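Side-chain contacts in activator of Hsp90 ATPase homologue 1/2-like C-terminal domain-containing protein (Mycobacterium smegmatis, PDB 3UID), which probably acts as a toxin, being the structural homologue of Mycobacterium tuberculosis Rv2035, a type II toxin of the hypoxic response, by a mechanism not established: residues A[50-55]-A[61-66]; A[30-35]-A[87-92]; A[76-81]-A[111-116]; A[19-24]-A[153-158]. One frame throughout, in Å; residues are numbered along the deposited sequence. Where two conformers were deposited one is given.

Contact 1. Residues A[50-55]-A[61-66]; sequences TVVDHD and RVTYFM
Thr-63 meets Val-52 and Asp-53 together, and three hydrogen bonds join them. Thr-63 O takes the backbone N of Val-52 at 2.8 Å. Its hydroxyl OG1, set between its own backbone N and carbonyl carbon (chi1 62°), takes the N of Asp-53 at 2.9 Å. The N of Thr-63 returns a bond to Asp-53 O, also at 2.9 Å. Two residues opposite one make a classic beta bulge in the antiparallel hairpin of strands 50-54 and 61-67, at one edge of the sheet. Thr-50 and Phe-65 are bonded both ways before the bulge. Beyond it, His-54 lies alongside Val-62, with CD2 3.9 Å from CG2. This inner face is well packed. Tyr-64 and Val-51 also lie on it, and His-54 NE2 bonds onward to Tyr-32 O of helix 25-33. On the other side Phe-100 packs over Phe-65 and Thr-63. The Val-52 side chain runs at a slant to the Phe-65 ring, with CG2 3.9 Å from CE2. The looser part is at the exposed Val-52, Asp-53 and Asp-55. At the solvent end, a water bridges Asp-55 OD2 and Arg-61 N, and the bond from Asp-55 N to Arg-61 O is bent to 131°.

Contact 2. Residues A[30-35]-A[87-92]; sequences QIYADP and HSFSFL
Tyr-32 turns its ring away from its carbonyl carbon (chi1 -60°), and Phe-89 holds CG between its backbone N and carbonyl carbon (chi1 68°). These two settings send both side chains toward each other between helix 25-33 and strand 88-96. This belongs to the helix-grip fold of the SRPBCC (Bet v 1-like) superfamily, in which short helices such as 25-33 pack on the curved sheet beside the long C-terminal helix. The backbones stay well apart, with CA atoms of Tyr-32 and Phe-89 9.5 Å from each other. The two side chains alone bridge the gap. They cross at about a right angle. The ring centroids are 5.7 Å apart and the planes are inclined at 52°, so the pair is oblique. Phe-89 uses the far corner of its ring, CE2 and CZ. Tyr-32 answers with the root of its side chain and not with its hydroxyl. That hydroxyl is bonded elsewhere, to the OH of Tyr-126. Both residues are buried, and no hydrogen bond joins the segments. Ile-31 CG2 lies above one face of the Tyr-32 ring, near its rim. Tyr-113 and Phe-115 of the next strand add rings beside Phe-89 and Tyr-32 respectively. Tyr-32 CD1 sits at the edge of the Phe-89 ring and in its plane, 3.9 Å from CZ. The closest touch is Tyr-32 CB against Phe-89 CE2, at 3.6 Å.

Contact 3. Residues A[76-81]-A[111-116]; sequences GYWEIT and NVYTFT
Trp-78 and Tyr-113 reach across an intervening strand to touch with the far parts of their rings. Their strands, 73-84 and 109-118, are not neighbours in the antiparallel sheet, because strand 88-96 runs between them. Along segment 111-116, Asn-111 comes first, its CA 9.4 Å from the CA of Trp-78, the nearest CA pair of the two segments. Its backbone is bonded to that of Phe-91 in the middle strand. Tyr-113 follows two residues later, and it carries the contact. Its CG lies opposite the carbonyl carbon (chi1 -72°), which directs the ring over the sheet toward the indole. Trp-78 is set in a similar way and extends its six-membered ring to meet it. Tyr-113 OH lies 3.9 Å from Trp-78 CZ2, and Tyr-113 CE2 lies 4.2 Å from Trp-78 CH2. The centroids are 5.9 Å apart with the planes at 79°. The approach is oblique, and no hydrogen bond crosses it. Further along, Phe-115 points its ring to helix 25-33, where it touches Val-25, Ile-28 and Trp-29. These aromatic residues line the helix-facing side of the SRPBCC sheet. Phe-91 of strand 88-96 belongs to the same group: it stacks on Trp-78 and meets Tyr-113 edge-to-face. Trp-42 of helix 35-42 and Tyr-64 of strand 61-67 pack against the indole, while Tyr-126 of strand 121-129 meets Tyr-113 edge-to-face.

Contact 4. Residues A[19-24]-A[153-158]; sequences AEFAAP and NQIDAL
Phe-21 packs against Ile-155 and Asp-156, which approach its ring in two different ways. Its CG lies anti to the carbonyl carbon (chi1 -64°), which brings the ring to the helix. The apolar contact is with Ile-155. The CG2 methyl lies over one face of the ring in a CH-pi contact, 3.8 Å from the centroid and 24° off the normal. Ile-155 CG2 is nearest to Phe-21 CE1, at 3.5 Å, so it is displaced toward the rim. The other branch reaches round to the ring tip, with CD1 3.8 Å from Phe-21 CZ. The polar approach is made by Asp-156. OD2 lies in the plane of the ring at its edge, 3.4 Å from CD1, and the carboxylate plane is turned 66° from that of the ring. Water supplies the hydrogen bonds. One molecule accepts from Ala-22 N and donates to Asp-156 OD2, each at 2.9 Å. Here segment 153-158 of helix 144-158 runs almost parallel to strand 19-21. A C-terminal helix held against the sheet is the hallmark of the helix-grip fold. Helix 25-33 closes the group through Ile-28 on Phe-21 and Ile-31 on Ile-155, while Ala-124 and Tyr-126 of strand 121-129 border the ring.

In the fold
All four contacts involve one antiparallel sheet. Contacts 2 and 3 are closest, with centres about 6 Å apart, and they share the strand pairing of 88-96 with 109-118. Contact 1 joins contact 3 by the backbone bond from Trp-78 N to Val-62 O, at 2.7 Å. It also meets contact 2 where Pro-35 CB packs 3.6 Å from Val-51 CG1. Contact 4 touches contact 2 through Tyr-32 OH and Ile-155 CD1, at 3.5 Å, but its centre lies about 21 Å from that of contact 1. SRPBCC relatives often bind ligands between sheet and C-terminal helix, which meet at contact 4. Contacts 2 and 3 may border such a site, but no ligand is established here.

Contact 1. Residues A[50-55]-A[61-66]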
loop_
_atom_site.group_PDB
_atom_site.type_symbol
_atom_site.label_atom_id
_atom_site.label_comp_id
_atom_site.label_asym_id
_atom_site.label_seq_id
_atom_site.Cartn_x
_atom_site.Cartn_y
_atom_site.Cartn_z
ATOM N N THR A 50 -7.157 -0.806 -10.628
ATOM C CA THR A 50 -6.397 -1.339 -11.743
ATOM C C THR A 50 -4.917 -1.078 -11.492
ATOM O O THR A 50 -4.520 0.046 -11.181
ATOM C CB THR A 50 -6.791 -0.648 -13.046
ATOM O OG1 THR A 50 -8.182 -0.861 -13.296
ATOM C CG2 THR A 50 -5.979 -1.208 -14.215
ATOM N N VAL A 51 -4.103 -2.116 -11.624
ATOM C CA VAL A 51 -2.656 -1.919 -11.669
ATOM C C VAL A 51 -2.281 -1.849 -13.141
ATOM O O VAL A 51 -2.518 -2.791 -13.910
ATOM C CB VAL A 51 -1.898 -3.036 -10.922
ATOM C CG1 VAL A 51 -0.394 -2.964 -11.189
ATOM C CG2 VAL A 51 -2.195 -2.952 -9.426
ATOM N N VAL A 52 -1.765 -0.695 -13.540
ATOM C CA VAL A 52 -1.499 -0.415 -14.945
ATOM C C VAL A 52 -0.096 -0.875 -15.320
ATOM O O VAL A 52 0.065 -1.906 -15.991
ATOM C CB VAL A 52 -1.759 1.074 -15.264
ATOM C CG1 VAL A 52 -1.452 1.377 -16.730
ATOM C CG2 VAL A 52 -3.229 1.415 -14.963
ATOM N N ASP A 53 0.921 -0.141 -14.877
ATOM C CA ASP A 53 2.297 -0.573 -15.078
ATOM C C ASP A 53 2.815 -1.103 -13.758
ATOM O O ASP A 53 2.409 -0.636 -12.698
ATOM C CB ASP A 53 3.184 0.588 -15.544
ATOM C CG ASP A 53 2.777 1.129 -16.893
ATOM O OD1 ASP A 53 2.312 0.339 -17.740
ATOM O OD2 ASP A 53 2.926 2.348 -17.096
ATOM N N HIS A 54 3.712 -2.078 -13.822
ATOM C CA HIS A 54 4.254 -2.677 -12.608
ATOM C C HIS A 54 5.627 -3.293 -12.900
ATOM O O HIS A 54 5.754 -4.213 -13.708
ATOM C CB HIS A 54 3.273 -3.737 -12.104
ATOM C CG HIS A 54 3.712 -4.441 -10.854
ATOM N ND1 HIS A 54 4.695 -5.408 -10.850
ATOM C CD2 HIS A 54 3.276 -4.341 -9.574
ATOM C CE1 HIS A 54 4.855 -5.865 -9.620
ATOM N NE2 HIS A 54 4.009 -5.232 -8.827
ATOM N N ASP A 55 6.649 -2.761 -12.243
ATOM C CA ASP A 55 8.010 -3.246 -12.388
ATOM C C ASP A 55 8.639 -3.156 -11.001
ATOM O O ASP A 55 9.129 -2.097 -10.618
ATOM C CB ASP A 55 8.732 -2.338 -13.377
ATOM C CG ASP A 55 10.162 -2.762 -13.654
ATOM O OD1 ASP A 55 10.603 -3.837 -13.184
ATOM O OD2 ASP A 55 10.837 -1.999 -14.371
ATOM N N ARG A 61 8.671 1.422 -11.834
ATOM C CA ARG A 61 7.468 2.148 -11.455
ATOM C C ARG A 61 6.286 1.205 -11.317
ATOM O O ARG A 61 6.188 0.189 -12.020
ATOM C CB ARG A 61 7.131 3.213 -12.498
ATOM C CG ARG A 61 8.012 4.414 -12.449
ATOM C CD ARG A 61 7.407 5.554 -13.242
ATOM N NE ARG A 61 8.283 6.719 -13.220
ATOM C CZ ARG A 61 7.936 7.916 -12.759
ATOM N NH1 ARG A 61 6.708 8.128 -12.295
ATOM N NH2 ARG A 61 8.817 8.908 -12.789
ATOM N N VAL A 62 5.387 1.547 -10.402
ATOM C CA VAL A 62 4.058 0.947 -10.360
ATOM C C VAL A 62 3.060 2.077 -10.519
ATOM O O VAL A 62 3.134 3.079 -9.807
ATOM C CB VAL A 62 3.782 0.221 -9.043
ATOM C CG1 VAL A 62 2.367 -0.379 -9.045
ATOM C CG2 VAL A 62 4.834 -0.859 -8.796
ATOM N N THR A 63 2.127 1.925 -11.447
ATOM C CA THR A 63 1.084 2.944 -11.632
ATOM C C THR A 63 -0.285 2.316 -11.457
ATOM O O THR A 63 -0.498 1.178 -11.846
ATOM C CB THR A 63 1.182 3.637 -12.994
ATOM O OG1 THR A 63 1.002 2.678 -14.055
ATOM C CG2 THR A 63 2.547 4.296 -13.135
ATOM N N TYR A 64 -1.215 3.040 -10.851
ATOM C CA TYR A 64 -2.477 2.410 -10.461
ATOM C C TYR A 64 -3.660 3.371 -10.409
ATOM O O TYR A 64 -3.498 4.589 -10.219
ATOM C CB TYR A 64 -2.328 1.757 -9.080
ATOM C CG TYR A 64 -1.884 2.723 -8.008
ATOM C CD1 TYR A 64 -0.548 2.795 -7.628
ATOM C CD2 TYR A 64 -2.790 3.593 -7.405
ATOM C CE1 TYR A 64 -0.127 3.689 -6.653
ATOM C CE2 TYR A 64 -2.373 4.495 -6.434
ATOM C CZ TYR A 64 -1.041 4.527 -6.061
ATOM O OH TYR A 64 -0.617 5.422 -5.103
ATOM N N PHE A 65 -4.849 2.810 -10.580
ATOM C CA PHE A 65 -6.089 3.511 -10.280
ATOM C C PHE A 65 -6.729 2.847 -9.080
ATOM O O PHE A 65 -6.703 1.621 -8.956
ATOM C CB PHE A 65 -7.075 3.435 -11.450
ATOM C CG PHE A 65 -6.573 4.048 -12.721
ATOM C CD1 PHE A 65 -6.002 5.304 -12.718
ATOM C CD2 PHE A 65 -6.679 3.363 -13.923
ATOM C CE1 PHE A 65 -5.550 5.877 -13.894
ATOM C CE2 PHE A 65 -6.232 3.931 -15.107
ATOM C CZ PHE A 65 -5.661 5.192 -15.088
ATOM N N MET A 66 -7.322 3.662 -8.214
ATOM C CA MET A 66 -8.062 3.141 -7.081
ATOM C C MET A 66 -9.382 3.875 -6.976
ATOM O O MET A 66 -9.568 4.936 -7.579
ATOM C CB MET A 66 -7.279 3.314 -5.780
ATOM C CG MET A 66 -5.975 2.544 -5.716
ATOM S SD MET A 66 -5.106 2.908 -4.186
ATOM C CE MET A 66 -6.316 2.384 -2.985
HETATM O O HOH W 1 9.393 0.635 -14.815
#

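Contact 2. Residues A[30-35]-A[87-92]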
loop_
_atom_site.group_PDB
_atom_site.type_symbol
_atom_site.label_atom_id
_atom_site.label_comp_id
_atom_site.label_asym_id
_atom_site.label_seq_id
_atom_site.Cartn_x
_atom_site.Cartn_y
_atom_site.Cartn_z
ATOM N N GLN A 30 4.479 -12.070 -2.733
ATOM C CA GLN A 30 3.877 -12.240 -4.053
ATOM C C GLN A 30 2.609 -11.419 -4.276
ATOM O O GLN A 30 2.221 -11.171 -5.431
ATOM C CB GLN A 30 3.615 -13.724 -4.336
ATOM C CG GLN A 30 4.879 -14.550 -4.455
ATOM C CD GLN A 30 5.801 -14.087 -5.582
ATOM O OE1 GLN A 30 5.338 -13.557 -6.599
ATOM N NE2 GLN A 30 7.094 -14.275 -5.401
ATOM N N ILE A 31 1.959 -11.006 -3.191
ATOM C CA ILE A 31 0.843 -10.063 -3.280
ATOM C C ILE A 31 1.299 -8.779 -3.989
ATOM O O ILE A 31 0.568 -8.215 -4.817
ATOM C CB ILE A 31 0.282 -9.703 -1.883
ATOM C CG1 ILE A 31 -0.319 -10.932 -1.173
ATOM C CG2 ILE A 31 -0.738 -8.556 -1.975
ATOM C CD1 ILE A 31 -1.630 -11.393 -1.753
ATOM N N TYR A 32 2.504 -8.316 -3.651
ATOM C CA TYR A 32 3.052 -7.075 -4.194
ATOM C C TYR A 32 3.847 -7.288 -5.476
ATOM O O TYR A 32 3.917 -6.396 -6.316
ATOM C CB TYR A 32 3.895 -6.369 -3.122
ATOM C CG TYR A 32 3.028 -6.051 -1.938
ATOM C CD1 TYR A 32 2.239 -4.911 -1.924
ATOM C CD2 TYR A 32 2.933 -6.933 -0.866
ATOM C CE1 TYR A 32 1.390 -4.641 -0.856
ATOM C CE2 TYR A 32 2.092 -6.672 0.210
ATOM C CZ TYR A 32 1.331 -5.521 0.208
ATOM O OH TYR A 32 0.491 -5.263 1.262
ATOM N N ALA A 33 4.424 -8.477 -5.624
ATOM C CA ALA A 33 5.264 -8.782 -6.774
ATOM C C ALA A 33 4.459 -9.135 -8.015
ATOM O O ALA A 33 4.936 -8.970 -9.138
ATOM C CB ALA A 33 6.230 -9.914 -6.425
ATOM N N ASP A 34 3.242 -9.638 -7.816
ATOM C CA ASP A 34 2.369 -10.007 -8.936
ATOM C C ASP A 34 1.293 -8.943 -9.083
ATOM O O ASP A 34 0.446 -8.788 -8.190
ATOM C CB ASP A 34 1.717 -11.359 -8.658
ATOM C CG ASP A 34 0.780 -11.808 -9.768
ATOM O OD1 ASP A 34 0.487 -11.017 -10.697
ATOM O OD2 ASP A 34 0.324 -12.967 -9.692
ATOM N N PRO A 35 1.317 -8.185 -10.200
ATOM C CA PRO A 35 0.383 -7.059 -10.290
ATOM C C PRO A 35 -1.087 -7.471 -10.310
ATOM O O PRO A 35 -1.930 -6.662 -9.916
ATOM C CB PRO A 35 0.779 -6.383 -11.614
ATOM C CG PRO A 35 1.370 -7.492 -12.424
ATOM C CD PRO A 35 2.131 -8.323 -11.416
ATOM N N HIS A 87 11.809 -9.707 2.052
ATOM C CA HIS A 87 11.612 -9.010 3.321
ATOM C C HIS A 87 11.200 -7.550 3.223
ATOM O O HIS A 87 10.559 -7.042 4.131
ATOM C CB HIS A 87 12.832 -9.147 4.227
ATOM C CG HIS A 87 12.967 -10.505 4.838
ATOM N ND1 HIS A 87 13.984 -11.371 4.501
ATOM C CD2 HIS A 87 12.204 -11.153 5.752
ATOM C CE1 HIS A 87 13.847 -12.493 5.185
ATOM N NE2 HIS A 87 12.778 -12.386 5.952
ATOM N N SER A 88 11.541 -6.867 2.138
ATOM C CA SER A 88 11.231 -5.436 2.108
ATOM C C SER A 88 11.319 -4.826 0.722
ATOM O O SER A 88 12.059 -5.323 -0.127
ATOM C CB SER A 88 12.207 -4.694 3.035
ATOM O OG SER A 88 11.811 -3.350 3.256
ATOM N N PHE A 89 10.530 -3.774 0.489
ATOM C CA PHE A 89 10.760 -2.877 -0.639
ATOM C C PHE A 89 10.450 -1.444 -0.235
ATOM O O PHE A 89 9.742 -1.209 0.747
ATOM C CB PHE A 89 10.069 -3.328 -1.951
ATOM C CG PHE A 89 8.557 -3.274 -1.934
ATOM C CD1 PHE A 89 7.887 -2.158 -2.419
ATOM C CD2 PHE A 89 7.813 -4.347 -1.465
ATOM C CE1 PHE A 89 6.488 -2.105 -2.433
ATOM C CE2 PHE A 89 6.411 -4.302 -1.479
ATOM C CZ PHE A 89 5.752 -3.173 -1.966
ATOM N N SER A 90 11.031 -0.496 -0.959
ATOM C CA SER A 90 10.914 0.914 -0.610
ATOM C C SER A 90 10.562 1.702 -1.848
ATOM O O SER A 90 10.979 1.339 -2.953
ATOM C CB SER A 90 12.237 1.423 -0.048
ATOM O OG SER A 90 12.609 0.698 1.116
ATOM N N PHE A 91 9.818 2.791 -1.673
ATOM C CA PHE A 91 9.350 3.549 -2.828
ATOM C C PHE A 91 8.875 4.937 -2.456
ATOM O O PHE A 91 8.515 5.204 -1.297
ATOM C CB PHE A 91 8.214 2.806 -3.564
ATOM C CG PHE A 91 6.983 2.568 -2.719
ATOM C CD1 PHE A 91 5.931 3.479 -2.719
ATOM C CD2 PHE A 91 6.884 1.418 -1.935
ATOM C CE1 PHE A 91 4.789 3.250 -1.935
ATOM C CE2 PHE A 91 5.748 1.170 -1.146
ATOM C CZ PHE A 91 4.699 2.079 -1.159
ATOM N N LEU A 92 8.882 5.815 -3.448
ATOM C CA LEU A 92 8.254 7.124 -3.313
ATOM C C LEU A 92 6.859 7.039 -3.931
ATOM O O LEU A 92 6.672 6.432 -4.978
ATOM C CB LEU A 92 9.092 8.182 -4.037
ATOM C CG LEU A 92 10.570 8.159 -3.655
ATOM C CD1 LEU A 92 11.421 8.905 -4.667
ATOM C CD2 LEU A 92 10.754 8.716 -2.255
#

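Contact 3. Residues A[76-81]-A[111-116]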
loop_
_atom_site.group_PDB
_atom_site.type_symbol
_atom_site.label_atom_id
_atom_site.label_comp_id
_atom_site.label_asym_id
_atom_site.label_seq_id
_atom_site.Cartn_x
_atom_site.Cartn_y
_atom_site.Cartn_z
ATOM N N GLY A 76 -2.330 7.057 -8.887
ATOM C CA GLY A 76 -1.118 7.217 -8.117
ATOM C C GLY A 76 -0.003 6.448 -8.777
ATOM O O GLY A 76 -0.227 5.673 -9.716
ATOM N N TYR A 77 1.213 6.680 -8.306
ATOM C CA TYR A 77 2.353 5.959 -8.838
ATOM C C TYR A 77 3.387 5.745 -7.753
ATOM O O TYR A 77 3.508 6.539 -6.825
ATOM C CB TYR A 77 2.976 6.716 -10.023
ATOM C CG TYR A 77 3.433 8.109 -9.651
ATOM C CD1 TYR A 77 4.737 8.345 -9.244
ATOM C CD2 TYR A 77 2.550 9.177 -9.668
ATOM C CE1 TYR A 77 5.155 9.617 -8.879
ATOM C CE2 TYR A 77 2.957 10.446 -9.301
ATOM C CZ TYR A 77 4.261 10.662 -8.918
ATOM O OH TYR A 77 4.665 11.931 -8.560
ATOM N N TRP A 78 4.122 4.650 -7.885
ATOM C CA TRP A 78 5.249 4.367 -7.012
ATOM C C TRP A 78 6.527 4.438 -7.843
ATOM O O TRP A 78 6.597 3.846 -8.926
ATOM C CB TRP A 78 5.129 2.965 -6.437
ATOM C CG TRP A 78 3.998 2.709 -5.486
ATOM C CD1 TRP A 78 3.082 3.603 -5.002
ATOM C CD2 TRP A 78 3.672 1.451 -4.903
ATOM N NE1 TRP A 78 2.219 2.976 -4.138
ATOM C CE2 TRP A 78 2.557 1.651 -4.065
ATOM C CE3 TRP A 78 4.230 0.171 -4.996
ATOM C CZ2 TRP A 78 1.967 0.609 -3.345
ATOM C CZ3 TRP A 78 3.651 -0.861 -4.270
ATOM C CH2 TRP A 78 2.541 -0.630 -3.446
ATOM N N GLU A 79 7.537 5.150 -7.342
ATOM C CA GLU A 79 8.890 5.042 -7.890
ATOM C C GLU A 79 9.671 4.148 -6.946
ATOM O O GLU A 79 9.952 4.532 -5.807
ATOM C CB GLU A 79 9.561 6.417 -8.015
ATOM C CG GLU A 79 8.803 7.399 -8.905
ATOM C CD GLU A 79 9.498 8.746 -9.041
ATOM O OE1 GLU A 79 10.625 8.918 -8.525
ATOM O OE2 GLU A 79 8.906 9.641 -9.680
ATOM N N ILE A 80 10.002 2.944 -7.408
ATOM C CA ILE A 80 10.678 1.964 -6.565
ATOM C C ILE A 80 12.141 2.338 -6.350
ATOM O O ILE A 80 12.882 2.564 -7.309
ATOM C CB ILE A 80 10.584 0.541 -7.161
ATOM C CG1 ILE A 80 9.138 0.206 -7.531
ATOM C CG2 ILE A 80 11.147 -0.485 -6.194
ATOM C CD1 ILE A 80 8.162 0.215 -6.383
ATOM N N THR A 81 12.552 2.411 -5.084
ATOM C CA THR A 81 13.931 2.769 -4.775
ATOM C C THR A 81 14.798 1.608 -4.265
ATOM O O THR A 81 16.019 1.623 -4.443
ATOM C CB THR A 81 13.998 3.929 -3.772
ATOM O OG1 THR A 81 13.339 3.544 -2.564
ATOM C CG2 THR A 81 13.333 5.180 -4.350
ATOM N N ASN A 111 8.250 5.530 1.486
ATOM C CA ASN A 111 7.571 4.385 2.063
ATOM C C ASN A 111 8.495 3.204 2.145
ATOM O O ASN A 111 9.284 2.979 1.230
ATOM C CB ASN A 111 6.384 4.011 1.187
ATOM C CG ASN A 111 5.435 5.160 1.007
ATOM O OD1 ASN A 111 5.622 6.018 0.129
ATOM N ND2 ASN A 111 4.428 5.213 1.853
ATOM N N VAL A 112 8.410 2.473 3.256
ATOM C CA VAL A 112 9.114 1.211 3.412
ATOM C C VAL A 112 8.141 0.135 3.895
ATOM O O VAL A 112 7.527 0.275 4.955
ATOM C CB VAL A 112 10.268 1.305 4.403
ATOM C CG1 VAL A 112 11.052 -0.019 4.421
ATOM C CG2 VAL A 112 11.184 2.458 4.040
ATOM N N TYR A 113 8.002 -0.933 3.115
ATOM C CA TYR A 113 7.204 -2.087 3.519
ATOM C C TYR A 113 8.135 -3.198 3.961
ATOM O O TYR A 113 9.061 -3.568 3.234
ATOM C CB TYR A 113 6.395 -2.612 2.334
ATOM C CG TYR A 113 5.232 -1.744 1.887
ATOM C CD1 TYR A 113 5.073 -0.436 2.337
ATOM C CD2 TYR A 113 4.293 -2.257 0.996
ATOM C CE1 TYR A 113 3.976 0.340 1.907
ATOM C CE2 TYR A 113 3.218 -1.505 0.555
ATOM C CZ TYR A 113 3.067 -0.213 1.011
ATOM O OH TYR A 113 1.999 0.530 0.580
ATOM N N THR A 114 7.886 -3.737 5.148
ATOM C CA THR A 114 8.727 -4.788 5.687
ATOM C C THR A 114 7.882 -5.987 6.107
ATOM O O THR A 114 6.870 -5.829 6.799
ATOM C CB THR A 114 9.571 -4.255 6.854
ATOM O OG1 THR A 114 10.337 -3.136 6.395
ATOM C CG2 THR A 114 10.506 -5.324 7.381
ATOM N N PHE A 115 8.308 -7.177 5.678
ATOM C CA PHE A 115 7.600 -8.430 5.946
ATOM C C PHE A 115 8.530 -9.359 6.719
ATOM O O PHE A 115 9.599 -9.744 6.236
ATOM C CB PHE A 115 7.162 -9.092 4.632
ATOM C CG PHE A 115 6.467 -8.153 3.698
ATOM C CD1 PHE A 115 5.223 -7.641 4.025
ATOM C CD2 PHE A 115 7.051 -7.774 2.503
ATOM C CE1 PHE A 115 4.573 -6.762 3.178
ATOM C CE2 PHE A 115 6.408 -6.886 1.653
ATOM C CZ PHE A 115 5.162 -6.387 1.989
ATOM N N THR A 116 8.143 -9.706 7.941
ATOM C CA THR A 116 8.984 -10.575 8.751
ATOM C C THR A 116 8.211 -11.728 9.346
ATOM O O THR A 116 6.999 -11.650 9.548
ATOM C CB THR A 116 9.719 -9.786 9.843
ATOM O OG1 THR A 116 8.774 -9.038 10.616
ATOM C CG2 THR A 116 10.721 -8.824 9.202
#

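Contact 4. Residues A[19-24]-A[153-158]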
loop_
_atom_site.group_PDB
_atom_site.type_symbol
_atom_site.label_atom_id
_atom_site.label_comp_id
_atom_site.label_asym_id
_atom_site.label_seq_id
_atom_site.Cartn_x
_atom_site.Cartn_y
_atom_site.Cartn_z
ATOM N N ALA A 19 0.171 -5.115 10.248
ATOM C CA ALA A 19 -0.787 -6.189 10.026
ATOM C C ALA A 19 -0.148 -7.512 10.359
ATOM O O ALA A 19 1.075 -7.633 10.358
ATOM C CB ALA A 19 -1.221 -6.215 8.574
ATOM N N GLU A 20 -0.995 -8.488 10.667
ATOM C CA GLU A 20 -0.555 -9.865 10.794
ATOM C C GLU A 20 -1.320 -10.734 9.813
ATOM O O GLU A 20 -2.540 -10.632 9.689
ATOM C CB GLU A 20 -0.717 -10.349 12.232
ATOM C CG GLU A 20 0.300 -9.716 13.163
ATOM C CD GLU A 20 0.067 -10.048 14.622
ATOM O OE1 GLU A 20 -0.652 -11.028 14.910
ATOM O OE2 GLU A 20 0.610 -9.321 15.481
ATOM N N PHE A 21 -0.588 -11.575 9.087
ATOM C CA PHE A 21 -1.193 -12.425 8.060
ATOM C C PHE A 21 -0.884 -13.886 8.349
ATOM O O PHE A 21 0.239 -14.216 8.723
ATOM C CB PHE A 21 -0.616 -12.084 6.686
ATOM C CG PHE A 21 -0.925 -10.687 6.210
ATOM C CD1 PHE A 21 -2.240 -10.258 6.074
ATOM C CD2 PHE A 21 0.100 -9.815 5.875
ATOM C CE1 PHE A 21 -2.523 -8.972 5.614
ATOM C CE2 PHE A 21 -0.172 -8.530 5.413
ATOM C CZ PHE A 21 -1.484 -8.109 5.287
ATOM N N ALA A 22 -1.865 -14.764 8.155
ATOM C CA ALA A 22 -1.652 -16.187 8.420
ATOM C C ALA A 22 -1.137 -16.894 7.171
ATOM O O ALA A 22 -1.795 -17.773 6.616
ATOM C CB ALA A 22 -2.926 -16.841 8.944
ATOM N N ALA A 23 0.045 -16.472 6.728
ATOM C CA ALA A 23 0.718 -17.061 5.588
ATOM C C ALA A 23 2.185 -16.674 5.672
ATOM O O ALA A 23 2.543 -15.703 6.351
ATOM C CB ALA A 23 0.091 -16.555 4.272
ATOM N N PRO A 24 3.049 -17.427 4.990
ATOM C CA PRO A 24 4.492 -17.179 5.055
ATOM C C PRO A 24 4.898 -15.874 4.382
ATOM O O PRO A 24 4.174 -15.368 3.518
ATOM C CB PRO A 24 5.089 -18.375 4.298
ATOM C CG PRO A 24 4.051 -19.442 4.384
ATOM C CD PRO A 24 2.733 -18.726 4.370
ATOM N N ASN A 153 -7.416 -6.406 4.730
ATOM C CA ASN A 153 -8.500 -7.369 4.858
ATOM C C ASN A 153 -8.676 -8.210 3.604
ATOM O O ASN A 153 -8.994 -9.389 3.701
ATOM C CB ASN A 153 -9.804 -6.682 5.243
ATOM C CG ASN A 153 -9.727 -6.058 6.618
ATOM O OD1 ASN A 153 -8.984 -6.534 7.487
ATOM N ND2 ASN A 153 -10.483 -4.984 6.823
ATOM N N GLN A 154 -8.453 -7.618 2.433
ATOM C CA GLN A 154 -8.532 -8.404 1.198
ATOM C C GLN A 154 -7.418 -9.437 1.136
ATOM O O GLN A 154 -7.633 -10.555 0.668
ATOM C CB GLN A 154 -8.542 -7.521 -0.057
ATOM C CG GLN A 154 -9.847 -6.712 -0.231
ATOM C CD GLN A 154 -11.077 -7.598 -0.251
ATOM O OE1 GLN A 154 -11.143 -8.570 -1.003
ATOM N NE2 GLN A 154 -12.047 -7.282 0.596
ATOM N N ILE A 155 -6.228 -9.068 1.600
ATOM C CA ILE A 155 -5.132 -10.033 1.675
ATOM C C ILE A 155 -5.534 -11.188 2.586
ATOM O O ILE A 155 -5.375 -12.341 2.201
ATOM C CB ILE A 155 -3.815 -9.390 2.157
ATOM C CG1 ILE A 155 -3.273 -8.443 1.086
ATOM C CG2 ILE A 155 -2.772 -10.469 2.478
ATOM C CD1 ILE A 155 -2.163 -7.525 1.608
ATOM N N ASP A 156 -6.081 -10.889 3.765
ATOM C CA ASP A 156 -6.579 -11.950 4.651
ATOM C C ASP A 156 -7.470 -12.932 3.878
ATOM O O ASP A 156 -7.329 -14.151 4.006
ATOM C CB ASP A 156 -7.405 -11.392 5.822
ATOM C CG ASP A 156 -6.570 -10.659 6.861
ATOM O OD1 ASP A 156 -7.137 -9.769 7.530
ATOM O OD2 ASP A 156 -5.388 -10.987 7.038
ATOM N N ALA A 157 -8.405 -12.394 3.097
ATOM C CA ALA A 157 -9.386 -13.238 2.415
ATOM C C ALA A 157 -8.736 -14.179 1.413
ATOM O O ALA A 157 -9.210 -15.299 1.217
ATOM C CB ALA A 157 -10.433 -12.383 1.731
ATOM N N LEU A 158 -7.651 -13.727 0.786
ATOM C CA LEU A 158 -6.954 -14.529 -0.208
ATOM C C LEU A 158 -6.219 -15.712 0.404
ATOM O O LEU A 158 -5.912 -16.673 -0.294
ATOM C CB LEU A 158 -5.913 -13.702 -0.968
ATOM C CG LEU A 158 -6.374 -12.542 -1.846
ATOM C CD1 LEU A 158 -5.193 -12.051 -2.645
ATOM C CD2 LEU A 158 -7.505 -12.952 -2.776
HETATM O O HOH W 2 -4.571 -13.668 7.821
#